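Local atomic coordinates of cytokinin riboside 5'-monophosphate phosphoribohydrolase (Corynebacterium glutamicum, PDB entry 5ZBL), a protein that is a member of the possible lysine decarboxylase family, with a Rossmann-like fold of parallel strands and helices. Residues A[9-21]-A[43-57]. Residues are numbered along the deposited sequence; the frame is centred on the assembly and turned at random.
With PO4 (phosphate ion), chain G.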
# COMPACT_ATOMS: atom_id res chain seq x y z
N THR A 9 7.47 -14.58 20.90
CA THR A 9 6.13 -15.18 20.85
C THR A 9 5.11 -14.13 20.46
O THR A 9 5.38 -12.92 20.44
CB THR A 9 5.72 -15.82 22.21
OG1 THR A 9 5.90 -14.88 23.29
CG2 THR A 9 6.54 -17.08 22.48
N LEU A 10 3.92 -14.63 20.18
CA LEU A 10 2.83 -13.81 19.74
C LEU A 10 2.07 -13.25 20.95
O LEU A 10 1.07 -13.82 21.38
CB LEU A 10 1.90 -14.65 18.85
CG LEU A 10 0.89 -13.81 18.08
CD1 LEU A 10 1.57 -13.08 16.94
CD2 LEU A 10 -0.24 -14.66 17.56
N GLN A 11 2.53 -12.11 21.46
CA GLN A 11 1.88 -11.42 22.58
C GLN A 11 1.03 -10.24 22.13
O GLN A 11 0.01 -9.91 22.76
CB GLN A 11 2.95 -10.99 23.60
CG GLN A 11 3.88 -12.17 23.92
CD GLN A 11 4.60 -12.04 25.24
OE1 GLN A 11 5.16 -11.00 25.55
NE2 GLN A 11 4.63 -13.12 26.01
N ARG A 12 1.41 -9.62 21.01
CA ARG A 12 0.61 -8.56 20.44
C ARG A 12 0.41 -8.79 18.98
O ARG A 12 1.31 -9.26 18.28
CB ARG A 12 1.28 -7.22 20.65
CG ARG A 12 1.12 -6.69 22.07
CD ARG A 12 2.38 -6.00 22.54
NE ARG A 12 3.47 -6.99 22.58
CZ ARG A 12 4.77 -6.73 22.43
NH1 ARG A 12 5.20 -5.48 22.22
NH2 ARG A 12 5.64 -7.74 22.49
N VAL A 13 -0.78 -8.43 18.51
CA VAL A 13 -1.00 -8.33 17.08
C VAL A 13 -1.34 -6.92 16.67
O VAL A 13 -2.20 -6.25 17.30
CB VAL A 13 -2.12 -9.25 16.55
CG1 VAL A 13 -1.68 -10.71 16.65
CG2 VAL A 13 -3.47 -8.94 17.21
N THR A 14 -0.71 -6.51 15.57
CA THR A 14 -0.95 -5.19 14.99
C THR A 14 -2.04 -5.41 13.99
O THR A 14 -1.93 -6.27 13.14
CB THR A 14 0.32 -4.63 14.33
OG1 THR A 14 1.28 -4.38 15.34
CG2 THR A 14 0.06 -3.31 13.63
N VAL A 15 -3.11 -4.66 14.12
CA VAL A 15 -4.27 -4.87 13.26
C VAL A 15 -4.52 -3.71 12.32
O VAL A 15 -4.58 -2.57 12.75
CB VAL A 15 -5.52 -5.19 14.07
CG1 VAL A 15 -6.71 -5.40 13.13
CG2 VAL A 15 -5.28 -6.48 14.84
N PHE A 16 -4.64 -4.01 11.03
CA PHE A 16 -4.98 -2.97 10.04
C PHE A 16 -6.44 -3.18 9.67
O PHE A 16 -6.82 -4.32 9.29
CB PHE A 16 -4.14 -3.11 8.77
CG PHE A 16 -2.65 -3.17 8.99
CD1 PHE A 16 -2.01 -2.32 9.88
CD2 PHE A 16 -1.87 -4.03 8.23
CE1 PHE A 16 -0.64 -2.37 10.06
CE2 PHE A 16 -0.47 -4.05 8.38
CZ PHE A 16 0.14 -3.24 9.30
N THR A 17 -7.25 -2.12 9.73
CA THR A 17 -8.64 -2.25 9.33
C THR A 17 -9.31 -0.92 9.01
O THR A 17 -8.81 0.14 9.29
CB THR A 17 -9.41 -2.99 10.43
OG1 THR A 17 -10.72 -3.36 9.97
CG2 THR A 17 -9.50 -2.16 11.71
N GLY A 18 -10.45 -0.98 8.35
CA GLY A 18 -11.13 0.25 7.91
C GLY A 18 -11.58 1.27 8.95
O GLY A 18 -11.91 0.92 10.10
N SER A 19 -11.62 2.53 8.54
CA SER A 19 -12.30 3.56 9.35
C SER A 19 -13.75 3.68 8.91
O SER A 19 -14.44 4.58 9.35
CB SER A 19 -11.63 4.92 9.20
OG SER A 19 -11.56 5.21 7.83
N ALA A 20 -14.20 2.79 8.03
CA ALA A 20 -15.62 2.57 7.78
C ALA A 20 -16.03 1.21 8.41
O ALA A 20 -15.19 0.35 8.66
CB ALA A 20 -15.91 2.59 6.29
N LEU A 21 -17.32 1.07 8.70
CA LEU A 21 -17.89 -0.18 9.19
C LEU A 21 -18.15 -1.16 8.09
O LEU A 21 -18.23 -2.37 8.33
CB LEU A 21 -19.21 0.08 9.92
CG LEU A 21 -19.11 0.90 11.23
CD1 LEU A 21 -20.48 1.42 11.62
CD2 LEU A 21 -18.48 0.09 12.36
N ILE A 43 -3.60 -12.47 24.00
CA ILE A 43 -3.03 -11.61 22.99
C ILE A 43 -3.68 -10.20 23.02
O ILE A 43 -4.91 -10.09 23.05
CB ILE A 43 -3.18 -12.25 21.61
CG1 ILE A 43 -2.38 -13.57 21.55
CG2 ILE A 43 -2.78 -11.25 20.53
CD1 ILE A 43 -2.70 -14.42 20.32
N ASP A 44 -2.84 -9.15 22.96
CA ASP A 44 -3.31 -7.76 22.91
C ASP A 44 -3.21 -7.06 21.55
O ASP A 44 -2.55 -7.52 20.64
CB ASP A 44 -2.59 -6.96 23.99
CG ASP A 44 -2.96 -7.42 25.41
OD1 ASP A 44 -4.19 -7.67 25.68
OD2 ASP A 44 -2.03 -7.54 26.22
N LEU A 45 -3.89 -5.92 21.47
CA LEU A 45 -4.09 -5.14 20.23
C LEU A 45 -3.10 -3.98 20.08
O LEU A 45 -2.94 -3.15 20.97
CB LEU A 45 -5.53 -4.57 20.20
CG LEU A 45 -5.90 -3.64 19.03
CD1 LEU A 45 -5.64 -4.34 17.70
CD2 LEU A 45 -7.35 -3.21 19.09
N VAL A 46 -2.47 -3.91 18.94
CA VAL A 46 -1.79 -2.70 18.53
C VAL A 46 -2.51 -2.29 17.26
O VAL A 46 -2.67 -3.12 16.35
CB VAL A 46 -0.34 -2.92 18.19
CG1 VAL A 46 0.30 -1.60 17.81
CG2 VAL A 46 0.40 -3.55 19.39
N TYR A 47 -2.93 -1.03 17.20
CA TYR A 47 -3.65 -0.53 16.01
C TYR A 47 -3.45 0.97 15.87
O TYR A 47 -2.75 1.59 16.68
CB TYR A 47 -5.13 -0.94 16.03
CG TYR A 47 -6.03 0.02 16.79
CD1 TYR A 47 -5.72 0.44 18.07
CD2 TYR A 47 -7.20 0.49 16.23
CE1 TYR A 47 -6.51 1.32 18.75
CE2 TYR A 47 -8.01 1.37 16.91
CZ TYR A 47 -7.65 1.81 18.16
OH TYR A 47 -8.47 2.67 18.85
N GLY A 48 -4.04 1.56 14.82
CA GLY A 48 -3.79 2.93 14.48
C GLY A 48 -4.52 3.97 15.30
O GLY A 48 -4.46 5.15 14.95
N GLY A 49 -5.22 3.58 16.37
CA GLY A 49 -5.82 4.54 17.34
C GLY A 49 -7.18 5.24 17.08
O GLY A 49 -7.57 6.18 17.81
N GLY A 50 -7.92 4.77 16.09
CA GLY A 50 -9.14 5.44 15.70
C GLY A 50 -10.31 4.96 16.55
O GLY A 50 -10.23 3.93 17.23
N LYS A 51 -11.40 5.72 16.47
CA LYS A 51 -12.61 5.40 17.16
C LYS A 51 -13.80 5.17 16.21
O LYS A 51 -14.89 5.01 16.65
CB LYS A 51 -12.93 6.48 18.18
CG LYS A 51 -13.08 7.89 17.60
CD LYS A 51 -13.44 8.92 18.66
CE LYS A 51 -13.68 10.28 18.03
NZ LYS A 51 -13.58 11.34 19.07
N VAL A 52 -13.60 5.13 14.91
CA VAL A 52 -14.74 4.90 14.00
C VAL A 52 -14.43 3.69 13.12
O VAL A 52 -13.26 3.23 12.99
CB VAL A 52 -15.10 6.11 13.12
CG1 VAL A 52 -15.77 7.18 13.97
CG2 VAL A 52 -13.89 6.66 12.39
N GLY A 53 -15.50 3.16 12.56
CA GLY A 53 -15.46 1.97 11.78
C GLY A 53 -14.97 0.79 12.57
O GLY A 53 -15.14 0.72 13.78
N LEU A 54 -14.36 -0.14 11.86
CA LEU A 54 -13.90 -1.38 12.43
C LEU A 54 -12.69 -1.14 13.31
O LEU A 54 -12.42 -1.94 14.17
CB LEU A 54 -13.52 -2.35 11.32
CG LEU A 54 -14.61 -2.75 10.31
CD1 LEU A 54 -14.00 -3.80 9.40
CD2 LEU A 54 -15.94 -3.26 10.94
N MET A 55 -11.98 -0.03 13.08
CA MET A 55 -10.95 0.42 14.01
C MET A 55 -11.56 0.58 15.41
O MET A 55 -11.11 -0.07 16.33
CB MET A 55 -10.26 1.70 13.54
CG MET A 55 -9.08 1.46 12.59
SD MET A 55 -8.29 3.01 12.05
CE MET A 55 -6.86 2.92 13.10
N GLY A 56 -12.63 1.37 15.52
CA GLY A 56 -13.37 1.55 16.79
C GLY A 56 -13.91 0.23 17.35
O GLY A 56 -13.74 -0.09 18.53
N ILE A 57 -14.52 -0.57 16.48
CA ILE A 57 -15.07 -1.83 16.90
C ILE A 57 -14.02 -2.77 17.50
O ILE A 57 -14.25 -3.37 18.55
CB ILE A 57 -15.71 -2.56 15.73
CG1 ILE A 57 -16.93 -1.79 15.19
CG2 ILE A 57 -16.08 -3.96 16.13
CD1 ILE A 57 -18.06 -1.56 16.18
P PO4 G . -8.91 2.95 5.49
O1 PO4 G . -10.38 3.09 5.76
O2 PO4 G . -8.15 3.70 6.58
O3 PO4 G . -8.51 1.50 5.56
O4 PO4 G . -8.63 3.55 4.15
O HOH W 1 0.19 -9.37 25.71
O HOH W 2 -5.15 0.10 12.82
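Val13 and Val15 of strand 12-16 lie beside Ile43 and Leu45 along the first beta-alpha-beta unit of a Rossmann-like fold, a worked example of how two paired parallel strands bring together the loops that follow them. Helix 25-40 makes the crossover between strands 12-16 and 44-47, and the N-to-C directions of the two short strand segments differ by 40°. The strands take turns as donor: Asp44 N to Gln11 O, Val13 N to Asp44 O, Val46 N to Val13 O, and finally Val15 N to Val46 O at 2.7 Å.

On one face Leu45 turns its CD1 methyl across the isopropyl group of Val15 at about a right angle, 3.6 Å from CG2. Val13 meets the Ile43 CG2 methyl with both of its branches, CG1 and CG2, each 4.1 Å away. The other face carries Arg12, Thr14 and Val46: Thr14 OG1 lies 3.6 Å from Val46 CB and is hydrogen-bonded to Met103 O, and the Arg12 guanidinium leads away to a salt bridge with Asp108.

Past the strands, Thr17 packs on Leu54 and Met55 in the first turn of helix 53-64. With OG1 anti to the backbone N (chi1 -169°), the hydroxyl sits 3.3 Å from Leu54 CB and is hydrogen-bonded to Pro114 O, whereas the CG2 methyl packs against Met55 CG. Leu21 lays CD2 over the Gly53 backbone and against Ile57 CG1. Gly48, Gly50 and Gly53 fit a GxGxxG pattern, consistent with a Rossmann-type strand-turn-helix; Gly53 CA packs 3.5 Å from Ala20 C. Nearby, Ser19 offers both N and OG to O1 of a phosphate ion that Gly118 and Thr119 also hold. Gly18 O, in the same turn, accepts a hydrogen bond from Met55 N at 3.1 Å, the donor lying nearly in line with the carbonyl bond.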